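Local structure of conserved protein (2WNY) at residues M7-S12 / K119-A124; Y13-Y18 / T53-R58; E28-V33 / D114-K119. The protein is of unknown function but probably binds RNA, and is encoded in the archaeal exosome superoperon. The protein carries 1 engineered substitution. One frame throughout, in Å; residues are numbered along the deposited sequence.

Contact 1 of 3, residues M7-S12 / K119-A124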
ATOM      1  N   MET A   7       2.461  -0.560 -15.450  1.00 33.08           N
ATOM      2  CA  MET A   7       2.963  -1.275 -14.248  1.00 35.85           C
ATOM      3  C   MET A   7       1.855  -1.501 -13.231  1.00 32.74           C
ATOM      4  O   MET A   7       1.590  -2.646 -12.839  1.00 36.12           O
ATOM      5  CB  MET A   7       4.130  -0.554 -13.561  1.00 34.90           C
ATOM      6  CG  MET A   7       5.325  -0.307 -14.451  1.00 42.48           C
ATOM      7  SD  MET A   7       6.758   0.124 -13.428  1.00 50.38           S
ATOM      8  CE  MET A   7       7.986   0.323 -14.728  1.00 57.44           C
ATOM      9  N   ILE A   8       1.238  -0.405 -12.794  1.00 31.21           N
ATOM     10  CA  ILE A   8       0.098  -0.467 -11.888  1.00 28.92           C
ATOM     11  C   ILE A   8      -0.968   0.527 -12.360  1.00 28.63           C
ATOM     12  O   ILE A   8      -0.660   1.593 -12.917  1.00 27.32           O
ATOM     13  CB  ILE A   8       0.492  -0.215 -10.388  1.00 30.32           C
ATOM     14  CG1 ILE A   8       1.087   1.190 -10.196  1.00 29.71           C
ATOM     15  CG2 ILE A   8       1.441  -1.276  -9.905  1.00 32.49           C
ATOM     16  CD1 ILE A   8       1.319   1.580  -8.744  1.00 36.96           C
ATOM     17  N   HIS A   9      -2.227   0.159 -12.179  1.00 27.80           N
ATOM     18  CA  HIS A   9      -3.336   1.005 -12.651  1.00 28.07           C
ATOM     19  C   HIS A   9      -3.683   2.069 -11.628  1.00 27.14           C
ATOM     20  O   HIS A   9      -3.913   3.247 -11.945  1.00 27.21           O
ATOM     21  CB  HIS A   9      -4.541   0.124 -12.951  1.00 28.14           C
ATOM     22  CG  HIS A   9      -4.353  -0.741 -14.155  1.00 30.67           C
ATOM     23  ND1 HIS A   9      -4.108  -0.220 -15.407  1.00 31.29           N
ATOM     24  CD2 HIS A   9      -4.387  -2.085 -14.305  1.00 34.86           C
ATOM     25  CE1 HIS A   9      -3.987  -1.207 -16.277  1.00 40.52           C
ATOM     26  NE2 HIS A   9      -4.163  -2.349 -15.636  1.00 43.11           N
ATOM     27  N   ASN A  10      -3.716   1.636 -10.376  1.00 25.67           N
ATOM     28  CA  ASN A  10      -4.099   2.509  -9.279  1.00 27.61           C
ATOM     29  C   ASN A  10      -3.667   1.855  -7.965  1.00 27.14           C
ATOM     30  O   ASN A  10      -3.302   0.664  -7.946  1.00 28.56           O
ATOM     31  CB  ASN A  10      -5.609   2.779  -9.325  1.00 30.04           C
ATOM     32  CG  ASN A  10      -6.443   1.528  -9.054  1.00 33.66           C
ATOM     33  OD1 ASN A  10      -6.367   0.953  -7.975  1.00 33.19           O
ATOM     34  ND2 ASN A  10      -7.243   1.116 -10.030  1.00 32.69           N
ATOM     35  N   ILE A  11      -3.694   2.625  -6.882  1.00 25.51           N
ATOM     36  CA  ILE A  11      -3.449   2.077  -5.542  1.00 28.06           C
ATOM     37  C   ILE A  11      -4.567   2.566  -4.637  1.00 29.42           C
ATOM     38  O   ILE A  11      -4.831   3.787  -4.578  1.00 31.19           O
ATOM     39  CB  ILE A  11      -2.124   2.589  -4.931  1.00 24.37           C
ATOM     40  CG1 ILE A  11      -0.950   2.321  -5.871  1.00 25.56           C
ATOM     41  CG2 ILE A  11      -1.879   1.917  -3.565  1.00 28.54           C
ATOM     42  CD1 ILE A  11       0.403   2.688  -5.294  1.00 27.06           C
ATOM     43  N   SER A  12      -5.240   1.628  -3.976  1.00 28.44           N
ATOM     44  CA  SER A  12      -6.170   1.965  -2.906  1.00 31.09           C
ATOM     45  C   SER A  12      -5.362   1.848  -1.612  1.00 29.59           C
ATOM     46  O   SER A  12      -4.522   0.943  -1.485  1.00 30.00           O
ATOM     47  CB  SER A  12      -7.351   1.000  -2.862  1.00 33.34           C
ATOM     48  OG  SER A  12      -8.204   1.172  -3.970  1.00 45.20           O
ATOM     49  N   LYS A 119      -3.902  -1.764  -1.524  1.00 26.59           N
ATOM     50  CA  LYS A 119      -4.445  -2.669  -2.530  1.00 29.01           C
ATOM     51  C   LYS A 119      -3.948  -2.126  -3.864  1.00 29.69           C
ATOM     52  O   LYS A 119      -4.433  -1.097  -4.359  1.00 31.80           O
ATOM     53  CB  LYS A 119      -5.970  -2.717  -2.471  1.00 29.36           C
ATOM     54  CG  LYS A 119      -6.604  -3.630  -3.523  1.00 35.42           C
ATOM     55  CD  LYS A 119      -8.122  -3.707  -3.389  1.00 41.64           C
ATOM     56  CE  LYS A 119      -8.842  -2.628  -4.204  1.00 57.96           C
ATOM     57  NZ  LYS A 119      -8.571  -2.726  -5.674  1.00 60.42           N
ATOM     58  N   ILE A 120      -2.951  -2.791  -4.418  1.00 30.91           N
ATOM     59  CA  ILE A 120      -2.299  -2.319  -5.634  1.00 29.38           C
ATOM     60  C   ILE A 120      -2.835  -3.057  -6.883  1.00 31.94           C
ATOM     61  O   ILE A 120      -2.599  -4.265  -7.057  1.00 31.38           O
ATOM     62  CB  ILE A 120      -0.762  -2.481  -5.549  1.00 28.18           C
ATOM     63  CG1 ILE A 120      -0.188  -1.777  -4.314  1.00 30.59           C
ATOM     64  CG2 ILE A 120      -0.087  -1.909  -6.843  1.00 30.60           C
ATOM     65  CD1 ILE A 120       1.265  -2.215  -3.957  1.00 26.66           C
ATOM     66  N   LYS A 121      -3.546  -2.328  -7.749  1.00 31.77           N
ATOM     67  CA  LYS A 121      -4.042  -2.902  -9.008  1.00 31.93           C
ATOM     68  C   LYS A 121      -2.914  -2.992 -10.048  1.00 31.61           C
ATOM     69  O   LYS A 121      -2.570  -2.016 -10.720  1.00 30.11           O
ATOM     70  CB  LYS A 121      -5.257  -2.139  -9.560  1.00 34.25           C
ATOM     71  CG  LYS A 121      -6.005  -2.902 -10.692  1.00 36.57           C
ATOM     72  CD  LYS A 121      -7.261  -2.166 -11.108  1.00 46.50           C
ATOM     73  CE  LYS A 121      -7.906  -2.816 -12.321  1.00 55.41           C
ATOM     74  NZ  LYS A 121      -9.073  -2.017 -12.764  1.00 61.64           N
ATOM     75  N   VAL A 122      -2.364  -4.192 -10.176  1.00 31.30           N
ATOM     76  CA  VAL A 122      -1.247  -4.449 -11.054  1.00 31.62           C
ATOM     77  C   VAL A 122      -1.724  -4.536 -12.498  1.00 34.64           C
ATOM     78  O   VAL A 122      -2.729  -5.192 -12.793  1.00 35.38           O
ATOM     79  CB  VAL A 122      -0.502  -5.737 -10.630  1.00 34.01           C
ATOM     80  CG1 VAL A 122       0.619  -6.107 -11.623  1.00 34.55           C
ATOM     81  CG2 VAL A 122       0.043  -5.576  -9.201  1.00 28.89           C
ATOM     82  N   GLU A 123      -1.020  -3.838 -13.385  1.00 34.14           N
ATOM     83  CA  GLU A 123      -1.251  -3.976 -14.826  1.00 38.25           C
ATOM     84  C   GLU A 123      -1.049  -5.430 -15.198  1.00 39.74           C
ATOM     85  O   GLU A 123       0.057  -5.979 -15.039  1.00 40.38           O
ATOM     86  CB  GLU A 123      -0.300  -3.085 -15.623  1.00 37.66           C
ATOM     87  CG  GLU A 123      -0.594  -3.035 -17.113  1.00 41.41           C
ATOM     88  CD  GLU A 123       0.465  -2.250 -17.881  1.00 44.93           C
ATOM     89  OE1 GLU A 123       1.641  -2.203 -17.447  1.00 42.56           O
ATOM     90  OE2 GLU A 123       0.117  -1.675 -18.929  1.00 41.53           O
ATOM     91  N   ALA A 124      -2.125  -6.066 -15.658  1.00 41.92           N
ATOM     92  CA  ALA A 124      -2.107  -7.488 -15.959  1.00 42.06           C
ATOM     93  C   ALA A 124      -3.240  -7.856 -16.909  1.00 45.29           C
ATOM     94  O   ALA A 124      -4.409  -7.564 -16.661  1.00 45.11           O
ATOM     95  CB  ALA A 124      -2.191  -8.301 -14.671  1.00 42.64           C
TER
HETATM   96  O   HOH W   1       2.429  -4.856 -14.083  1.00 16.56           O
HETATM   97  O   HOH W   2      -6.700  -0.805  -6.043  1.00 14.13           O
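Six hydrogen bonds tie residues 7-12 to 119-124, and their uneven shapes trace an antiparallel pairing disturbed at its middle. Ser12 and Lys119 form a regular hydrogen-bonded pair, with Lys119 N 2.8 Å from Ser12 O in the carbonyl plane. At the corner of the chain at His9 the regular pairing is interrupted: the short bond from His9 N to Lys121 O (2.6 Å) runs nearly along the C=O axis, and Asn10 O accepts from Lys121 N. Beyond it Glu123, extended with CG anti to its backbone N (chi1 -173°), brings OE1 to 2.7 Å from Met7 N, which comes from above the carboxylate plane. Glu123 N returns a bond to Met7 O, and one water donates to both Met7 O and Glu123 O.

A second water has four partners, donating to Asn10 OD1 and Lys119 O and accepting from Ser12 OG and Lys119 NZ. The lysine chain bends at its last two torsions, bringing NZ to 2.7 Å from this water O.

Among the flat and apolar groups, the His9 ring lies with one face over Glu123 CB, its plane 80° from the carboxylate. The straight Lys121 chain crosses the Asn10 amide obliquely, CD 3.5 Å from ND2. On the face of the sheet that carries Ile8, Ile11 and Ile120, Ile8 CG2 presses tightly on Ile120 CG2 at 3.5 Å, while Ile11 and Ile120 run side by side.

Ile8 and Ile11 pack beneath helix 62-76, Val122 meets helix 129-139, and strands 51-59 and 92-98 continue the sheet beyond 8-17 and 115-122 respectively.

Contact 2 of 3, residues Y13-Y18 / T53-R58. Engineered in segment 13-18: Cys14 (natural residue Arg).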
ATOM      1  N   TYR A  13      -5.597   2.754  -0.669  1.00 27.77           N
ATOM      2  CA  TYR A  13      -4.906   2.672   0.620  1.00 24.57           C
ATOM      3  C   TYR A  13      -5.868   2.928   1.757  1.00 27.04           C
ATOM      4  O   TYR A  13      -6.894   3.634   1.602  1.00 28.81           O
ATOM      5  CB  TYR A  13      -3.678   3.598   0.681  1.00 22.44           C
ATOM      6  CG  TYR A  13      -4.024   5.064   0.599  1.00 24.03           C
ATOM      7  CD1 TYR A  13      -4.426   5.772   1.741  1.00 27.17           C
ATOM      8  CD2 TYR A  13      -3.963   5.741  -0.609  1.00 28.42           C
ATOM      9  CE1 TYR A  13      -4.766   7.111   1.672  1.00 25.47           C
ATOM     10  CE2 TYR A  13      -4.299   7.067  -0.686  1.00 25.64           C
ATOM     11  CZ  TYR A  13      -4.688   7.753   0.461  1.00 27.63           C
ATOM     12  OH  TYR A  13      -5.015   9.073   0.378  1.00 32.75           O
ATOM     13  N   CYS A  14      -5.552   2.308   2.890  1.00 25.47           N
ATOM     14  CA  CYS A  14      -6.335   2.423   4.085  1.00 30.69           C
ATOM     15  C   CYS A  14      -5.384   2.440   5.295  1.00 25.45           C
ATOM     16  O   CYS A  14      -4.452   1.641   5.350  1.00 26.37           O
ATOM     17  CB  CYS A  14      -7.270   1.202   4.152  1.00 35.24           C
ATOM     18  SG  CYS A  14      -8.385   1.277   5.463  1.00 56.27           S
ATOM     19  N   LEU A  15      -5.610   3.331   6.259  1.00 24.27           N
ATOM     20  CA  LEU A  15      -4.906   3.229   7.575  1.00 22.34           C
ATOM     21  C   LEU A  15      -5.746   3.885   8.639  1.00 24.75           C
ATOM     22  O   LEU A  15      -6.729   4.577   8.324  1.00 26.25           O
ATOM     23  CB  LEU A  15      -3.449   3.724   7.559  1.00 24.33           C
ATOM     24  CG  LEU A  15      -3.087   5.206   7.444  1.00 25.95           C
ATOM     25  CD1 LEU A  15      -1.615   5.370   7.774  1.00 29.82           C
ATOM     26  CD2 LEU A  15      -3.422   5.761   6.063  1.00 30.39           C
ATOM     27  N   MET A  16      -5.419   3.595   9.895  1.00 22.33           N
ATOM     28  CA  MET A  16      -6.301   3.933  10.986  1.00 26.52           C
ATOM     29  C   MET A  16      -5.639   4.895  11.932  1.00 25.18           C
ATOM     30  O   MET A  16      -4.409   4.895  12.086  1.00 21.58           O
ATOM     31  CB  MET A  16      -6.736   2.663  11.729  1.00 28.50           C
ATOM     32  CG  MET A  16      -6.444   1.420  10.919  1.00 43.89           C
ATOM     33  SD  MET A  16      -7.724   0.197  10.967  1.00 71.51           S
ATOM     34  CE  MET A  16      -8.523   0.600   9.421  1.00 59.02           C
ATOM     35  N   VAL A  17      -6.469   5.723  12.552  1.00 19.93           N
ATOM     36  CA  VAL A  17      -5.992   6.631  13.589  1.00 21.06           C
ATOM     37  C   VAL A  17      -6.761   6.285  14.857  1.00 22.53           C
ATOM     38  O   VAL A  17      -7.984   6.506  14.929  1.00 21.85           O
ATOM     39  CB  VAL A  17      -6.248   8.106  13.251  1.00 24.67           C
ATOM     40  CG1 VAL A  17      -5.626   9.015  14.322  1.00 26.22           C
ATOM     41  CG2 VAL A  17      -5.695   8.467  11.858  1.00 24.40           C
ATOM     42  N   TYR A  18      -6.036   5.773  15.845  1.00 20.41           N
ATOM     43  CA  TYR A  18      -6.631   5.446  17.134  1.00 21.33           C
ATOM     44  C   TYR A  18      -6.677   6.702  18.022  1.00 20.25           C
ATOM     45  O   TYR A  18      -6.106   7.752  17.686  1.00 19.85           O
ATOM     46  CB  TYR A  18      -5.906   4.263  17.784  1.00 19.21           C
ATOM     47  CG  TYR A  18      -6.240   2.964  17.078  1.00 23.13           C
ATOM     48  CD1 TYR A  18      -7.287   2.155  17.522  1.00 23.09           C
ATOM     49  CD2 TYR A  18      -5.547   2.575  15.929  1.00 24.57           C
ATOM     50  CE1 TYR A  18      -7.630   0.990  16.854  1.00 21.48           C
ATOM     51  CE2 TYR A  18      -5.889   1.410  15.245  1.00 25.52           C
ATOM     52  CZ  TYR A  18      -6.924   0.630  15.706  1.00 22.63           C
ATOM     53  OH  TYR A  18      -7.267  -0.503  15.036  1.00 30.59           O
ATOM     54  N   THR A  53     -10.477   6.939  13.224  1.00 26.45           N
ATOM     55  CA  THR A  53     -10.687   7.559  11.945  1.00 28.14           C
ATOM     56  C   THR A  53     -10.001   6.640  10.961  1.00 27.56           C
ATOM     57  O   THR A  53      -8.853   6.262  11.158  1.00 26.09           O
ATOM     58  CB  THR A  53     -10.049   8.952  11.855  1.00 26.97           C
ATOM     59  OG1 THR A  53     -10.673   9.800  12.808  1.00 29.71           O
ATOM     60  CG2 THR A  53     -10.291   9.551  10.471  1.00 21.19           C
ATOM     61  N   VAL A  54     -10.720   6.261   9.913  1.00 28.09           N
ATOM     62  CA  VAL A  54     -10.079   5.563   8.794  1.00 26.33           C
ATOM     63  C   VAL A  54      -9.665   6.612   7.777  1.00 25.72           C
ATOM     64  O   VAL A  54     -10.477   7.458   7.394  1.00 25.53           O
ATOM     65  CB  VAL A  54     -11.041   4.530   8.138  1.00 31.67           C
ATOM     66  CG1 VAL A  54     -10.507   4.062   6.790  1.00 28.44           C
ATOM     67  CG2 VAL A  54     -11.221   3.354   9.057  1.00 29.20           C
ATOM     68  N   LEU A  55      -8.401   6.563   7.369  1.00 22.18           N
ATOM     69  CA  LEU A  55      -7.904   7.392   6.275  1.00 26.41           C
ATOM     70  C   LEU A  55      -7.805   6.516   5.044  1.00 24.70           C
ATOM     71  O   LEU A  55      -7.029   5.564   5.029  1.00 28.26           O
ATOM     72  CB  LEU A  55      -6.518   7.964   6.623  1.00 22.82           C
ATOM     73  CG  LEU A  55      -6.510   8.794   7.918  1.00 26.09           C
ATOM     74  CD1 LEU A  55      -5.047   9.045   8.376  1.00 19.11           C
ATOM     75  CD2 LEU A  55      -7.271  10.121   7.751  1.00 26.49           C
ATOM     76  N   ARG A  56      -8.605   6.831   4.037  1.00 27.88           N
ATOM     77  CA  ARG A  56      -8.698   6.050   2.811  1.00 29.65           C
ATOM     78  C   ARG A  56      -8.469   6.907   1.562  1.00 30.03           C
ATOM     79  O   ARG A  56      -8.761   8.101   1.543  1.00 28.82           O
ATOM     80  CB  ARG A  56     -10.104   5.473   2.687  1.00 34.48           C
ATOM     81  CG  ARG A  56     -10.359   4.183   3.372  1.00 40.26           C
ATOM     82  CD  ARG A  56     -11.776   3.704   2.999  1.00 57.58           C
ATOM     83  NE  ARG A  56     -12.472   3.082   4.127  1.00 70.04           N
ATOM     84  CZ  ARG A  56     -12.559   1.771   4.350  1.00 72.90           C
ATOM     85  NH1 ARG A  56     -11.992   0.902   3.518  1.00 77.16           N
ATOM     86  NH2 ARG A  56     -13.214   1.331   5.417  1.00 66.18           N
ATOM     87  N   GLY A  57      -7.996   6.275   0.497  1.00 29.65           N
ATOM     88  CA  GLY A  57      -7.882   6.951  -0.785  1.00 29.91           C
ATOM     89  C   GLY A  57      -7.740   5.925  -1.881  1.00 33.94           C
ATOM     90  O   GLY A  57      -7.417   4.749  -1.629  1.00 31.56           O
ATOM     91  N   ARG A  58      -8.049   6.368  -3.087  1.00 37.12           N
ATOM     92  CA  ARG A  58      -7.729   5.641  -4.304  1.00 40.42           C
ATOM     93  C   ARG A  58      -6.966   6.629  -5.164  1.00 41.61           C
ATOM     94  O   ARG A  58      -7.460   7.725  -5.513  1.00 40.11           O
ATOM     95  CB  ARG A  58      -8.982   5.102  -4.992  1.00 43.36           C
ATOM     96  CG  ARG A  58      -8.686   4.038  -6.053  1.00 49.92           C
ATOM     97  CD  ARG A  58      -9.949   3.711  -6.819  1.00 62.37           C
ATOM     98  NE  ARG A  58      -9.709   3.358  -8.222  1.00 75.20           N
ATOM     99  CZ  ARG A  58      -9.187   4.169  -9.149  1.00 79.04           C
ATOM    100  NH1 ARG A  58      -8.792   5.404  -8.842  1.00 69.27           N
ATOM    101  NH2 ARG A  58      -9.041   3.734 -10.396  1.00 80.13           N
TER
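Tyr13 folds its ring across the strand boundary onto Gly57, so that Gly57 CA lies 3.8 Å from the ring centroid in a CH-pi contact over the face. The ring gets there because CG occupies the crowded position between backbone N and carbonyl carbon (chi1 65°), and it also passes 3.5 Å from Gly57 N at atom CE1. On the same face of the sheet Leu15 adopts the same crowded first torsion, laying CD2 obliquely against Leu55 CB at 3.8 Å, and Val17 CG2 meets Leu55 CD1 at 3.6 Å. The opposite face carries the engineered Cys14, whose SG touches Val54 CG1 at 3.7 Å and lies over one face of the Arg56 guanidinium; Arg56 NE is salt-bridged to Glu42.

Between the two sets of side chains six backbone hydrogen bonds fix the register, in reciprocal pairs at Tyr13/Gly57, Leu15/Leu55 and Val17/Thr53. Leu55 N meets Leu15 O at 2.8 Å, nearly along the C=O axis. Farther out, Val26 of helix 23-30 covers Leu15, Val17 and Leu55, while Leu30, Ile34, Ala37 and Pro39 surround Tyr13. An aromatic ring laid over a glycine in a hydrogen-bonded pair is a recognised cross-strand motif of antiparallel sheets.

Contact 3 of 3, residues E28-V33 / D114-K119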
ATOM      1  N   GLU A  28       1.838  11.731   8.174  1.00 22.64           N
ATOM      2  CA  GLU A  28       3.279  11.745   7.835  1.00 24.79           C
ATOM      3  C   GLU A  28       3.781  10.336   7.463  1.00 23.54           C
ATOM      4  O   GLU A  28       4.515  10.172   6.486  1.00 27.56           O
ATOM      5  CB  GLU A  28       4.113  12.328   8.974  1.00 25.39           C
ATOM      6  CG  GLU A  28       5.595  12.481   8.659  1.00 36.58           C
ATOM      7  CD  GLU A  28       6.407  12.869   9.892  1.00 40.12           C
ATOM      8  OE1 GLU A  28       5.814  13.358  10.874  1.00 36.38           O
ATOM      9  OE2 GLU A  28       7.635  12.672   9.885  1.00 38.88           O
ATOM     10  N   ALA A  29       3.401   9.325   8.250  1.00 23.89           N
ATOM     11  CA  ALA A  29       3.750   7.932   7.936  1.00 24.15           C
ATOM     12  C   ALA A  29       3.198   7.488   6.564  1.00 22.57           C
ATOM     13  O   ALA A  29       3.917   6.931   5.745  1.00 22.89           O
ATOM     14  CB  ALA A  29       3.261   6.990   9.053  1.00 19.54           C
ATOM     15  N   LEU A  30       1.920   7.750   6.308  1.00 22.65           N
ATOM     16  CA  LEU A  30       1.358   7.468   4.979  1.00 22.03           C
ATOM     17  C   LEU A  30       2.141   8.125   3.862  1.00 23.32           C
ATOM     18  O   LEU A  30       2.400   7.493   2.837  1.00 24.26           O
ATOM     19  CB  LEU A  30      -0.092   7.946   4.909  1.00 22.50           C
ATOM     20  CG  LEU A  30      -0.732   8.031   3.526  1.00 20.58           C
ATOM     21  CD1 LEU A  30      -0.894   6.603   2.963  1.00 25.63           C
ATOM     22  CD2 LEU A  30      -2.089   8.706   3.624  1.00 26.29           C
ATOM     23  N   ARG A  31       2.522   9.384   4.059  1.00 21.86           N
ATOM     24  CA  ARG A  31       3.289  10.123   3.031  1.00 24.28           C
ATOM     25  C   ARG A  31       4.736   9.683   2.884  1.00 26.55           C
ATOM     26  O   ARG A  31       5.444  10.158   1.991  1.00 26.36           O
ATOM     27  CB  ARG A  31       3.195  11.631   3.277  1.00 24.36           C
ATOM     28  CG  ARG A  31       1.806  12.130   2.913  1.00 25.46           C
ATOM     29  CD  ARG A  31       1.610  13.591   3.188  1.00 28.00           C
ATOM     30  NE  ARG A  31       0.223  13.928   2.869  1.00 29.05           N
ATOM     31  CZ  ARG A  31      -0.423  14.995   3.320  1.00 34.53           C
ATOM     32  NH1 ARG A  31       0.184  15.865   4.116  1.00 29.23           N
ATOM     33  NH2 ARG A  31      -1.692  15.184   2.966  1.00 32.89           N
ATOM     34  N   ASN A  32       5.182   8.775   3.749  1.00 24.96           N
ATOM     35  CA  ASN A  32       6.452   8.098   3.496  1.00 27.81           C
ATOM     36  C   ASN A  32       6.241   6.878   2.604  1.00 28.01           C
ATOM     37  O   ASN A  32       7.177   6.206   2.216  1.00 27.45           O
ATOM     38  CB  ASN A  32       7.129   7.715   4.803  1.00 29.54           C
ATOM     39  CG  ASN A  32       7.786   8.898   5.474  1.00 30.95           C
ATOM     40  OD1 ASN A  32       8.161   9.854   4.809  1.00 29.65           O
ATOM     41  ND2 ASN A  32       7.902   8.854   6.791  1.00 27.25           N
ATOM     42  N   VAL A  33       4.982   6.578   2.311  1.00 26.89           N
ATOM     43  CA  VAL A  33       4.664   5.465   1.438  1.00 27.13           C
ATOM     44  C   VAL A  33       4.081   6.069   0.166  1.00 27.35           C
ATOM     45  O   VAL A  33       4.488   5.720  -0.940  1.00 28.98           O
ATOM     46  CB  VAL A  33       3.654   4.485   2.098  1.00 28.22           C
ATOM     47  CG1 VAL A  33       3.239   3.373   1.124  1.00 28.59           C
ATOM     48  CG2 VAL A  33       4.231   3.871   3.395  1.00 26.19           C
ATOM     49  N   ASP A 114      -1.302  -3.185  13.204  1.00 49.01           N
ATOM     50  CA  ASP A 114      -1.581  -1.823  12.777  1.00 43.77           C
ATOM     51  C   ASP A 114      -0.725  -1.486  11.579  1.00 40.92           C
ATOM     52  O   ASP A 114       0.519  -1.264  11.680  1.00 39.43           O
ATOM     53  CB  ASP A 114      -1.339  -0.842  13.917  1.00 45.31           C
ATOM     54  CG  ASP A 114      -2.127   0.443  13.758  1.00 43.81           C
ATOM     55  OD1 ASP A 114      -3.087   0.497  12.944  1.00 29.25           O
ATOM     56  OD2 ASP A 114      -1.782   1.400  14.475  1.00 48.57           O
ATOM     57  N   ALA A 115      -1.385  -1.458  10.428  1.00 34.43           N
ATOM     58  CA  ALA A 115      -0.650  -1.295   9.196  1.00 31.51           C
ATOM     59  C   ALA A 115      -1.240  -0.253   8.265  1.00 28.58           C
ATOM     60  O   ALA A 115      -2.389   0.181   8.420  1.00 28.65           O
ATOM     61  CB  ALA A 115      -0.521  -2.646   8.478  1.00 33.03           C
ATOM     62  N   ILE A 116      -0.417   0.148   7.310  1.00 27.22           N
ATOM     63  CA  ILE A 116      -0.863   0.884   6.153  1.00 27.52           C
ATOM     64  C   ILE A 116      -1.226  -0.179   5.110  1.00 28.18           C
ATOM     65  O   ILE A 116      -0.358  -0.932   4.666  1.00 27.21           O
ATOM     66  CB  ILE A 116       0.248   1.804   5.632  1.00 28.38           C
ATOM     67  CG1 ILE A 116       0.736   2.717   6.776  1.00 32.36           C
ATOM     68  CG2 ILE A 116      -0.264   2.630   4.430  1.00 31.30           C
ATOM     69  CD1 ILE A 116       1.665   3.827   6.346  1.00 27.88           C
ATOM     70  N   HIS A 117      -2.509  -0.276   4.758  1.00 26.28           N
ATOM     71  CA  HIS A 117      -2.930  -1.348   3.857  1.00 28.70           C
ATOM     72  C   HIS A 117      -2.949  -0.775   2.446  1.00 28.45           C
ATOM     73  O   HIS A 117      -3.640   0.213   2.195  1.00 26.23           O
ATOM     74  CB  HIS A 117      -4.339  -1.856   4.188  1.00 29.41           C
ATOM     75  CG  HIS A 117      -4.468  -2.527   5.526  1.00 35.71           C
ATOM     76  ND1 HIS A 117      -4.319  -1.854   6.723  1.00 45.37           N
ATOM     77  CD2 HIS A 117      -4.803  -3.801   5.854  1.00 31.54           C
ATOM     78  CE1 HIS A 117      -4.508  -2.693   7.728  1.00 32.78           C
ATOM     79  NE2 HIS A 117      -4.804  -3.879   7.228  1.00 41.74           N
ATOM     80  N   LEU A 118      -2.213  -1.398   1.538  1.00 27.26           N
ATOM     81  CA  LEU A 118      -2.289  -1.037   0.120  1.00 28.73           C
ATOM     82  C   LEU A 118      -2.935  -2.148  -0.705  1.00 29.64           C
ATOM     83  O   LEU A 118      -2.603  -3.343  -0.557  1.00 29.64           O
ATOM     84  CB  LEU A 118      -0.903  -0.721  -0.422  1.00 27.05           C
ATOM     85  CG  LEU A 118      -0.035   0.189   0.453  1.00 28.90           C
ATOM     86  CD1 LEU A 118       1.388   0.193  -0.070  1.00 32.86           C
ATOM     87  CD2 LEU A 118      -0.589   1.592   0.508  1.00 27.14           C
ATOM     88  N   LYS A 119      -3.902  -1.764  -1.524  1.00 26.59           N
ATOM     89  CA  LYS A 119      -4.445  -2.669  -2.530  1.00 29.01           C
ATOM     90  C   LYS A 119      -3.948  -2.126  -3.864  1.00 29.69           C
ATOM     91  O   LYS A 119      -4.433  -1.097  -4.359  1.00 31.80           O
ATOM     92  CB  LYS A 119      -5.970  -2.717  -2.471  1.00 29.36           C
ATOM     93  CG  LYS A 119      -6.604  -3.630  -3.523  1.00 35.42           C
ATOM     94  CD  LYS A 119      -8.122  -3.707  -3.389  1.00 41.64           C
ATOM     95  CE  LYS A 119      -8.842  -2.628  -4.204  1.00 57.96           C
ATOM     96  NZ  LYS A 119      -8.571  -2.726  -5.674  1.00 60.42           N
TER
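A helix packed on one face of an antiparallel sheet, an alpha+beta layer arrangement, gives this buried contact: residues 28-33, from helix 23-30 and the chain just beyond it, rest on strand 115-122 through apolar contacts, chiefly of side chains. Ile116 and Leu118, two positions apart, both direct their CB toward the helix, whereas the His117 side chain between them lies on the other face of the sheet, where ND1 makes a weak bond to Ala115 O.

Ile116 does most of the reaching. Its CG1 is anti to the carbonyl carbon (chi1 -55°) and its outer torsion is extended (chi2 -170°), so CD1 is thrust into the helix surface. There the methyl lies 3.9 Å from Leu30 CA and equally close to Ala29 O, with Ala29 CB slightly farther off. It therefore meets backbone as well as side chains. Leu30 comes from the flank: its CG is anti to the backbone N (chi1 166°), and CD1 passes 4.3 Å from Ile116 CG2, the other branch of the isoleucine.

Val33 aims both branches at the strand, each meeting a different residue tip to tip. CG2, beside the backbone N, faces Ile116 CD1 at 3.9 Å. The chain carrying this valine is held in a tight turn, with Val33 N bonded to Leu30 O at 2.8 Å and Asn32 N bonded to Ala29 O, which brings Val33 round to the strand.

Ala102 of helix 99-103 closes on Ala29 and Ile116, Leu97 of strand 92-98 touches Val33, and Leu15 and Tyr13 of the adjoining strand 8-17 lie alongside Ile116 and Leu118 respectively. The second branch of the valine completes the set, Val33 CG1 standing 3.9 Å from Leu118 CD1.

How the contacts relate
Strand 8-17 is the common element of the sheet: contact 1 pairs its first part with 115-122, contact 2 its second part with 51-59 on the opposite side. Contact 3 then lays helix 23-30 over this sheet and shares Lys119 with contact 1. The centres of contacts 2 and 3 lie only 9 Å apart, against 18 Å for contacts 1 and 2 and 16 Å for contacts 1 and 3. Contacts 2 and 3 merge where Tyr13 CE1 meets Leu30 CD2 at 3.7 Å, and Cys14 O probably accepts a hydrogen bond from His117 N. The bound nickel is remote, about 14 Å from the side chain of Met16.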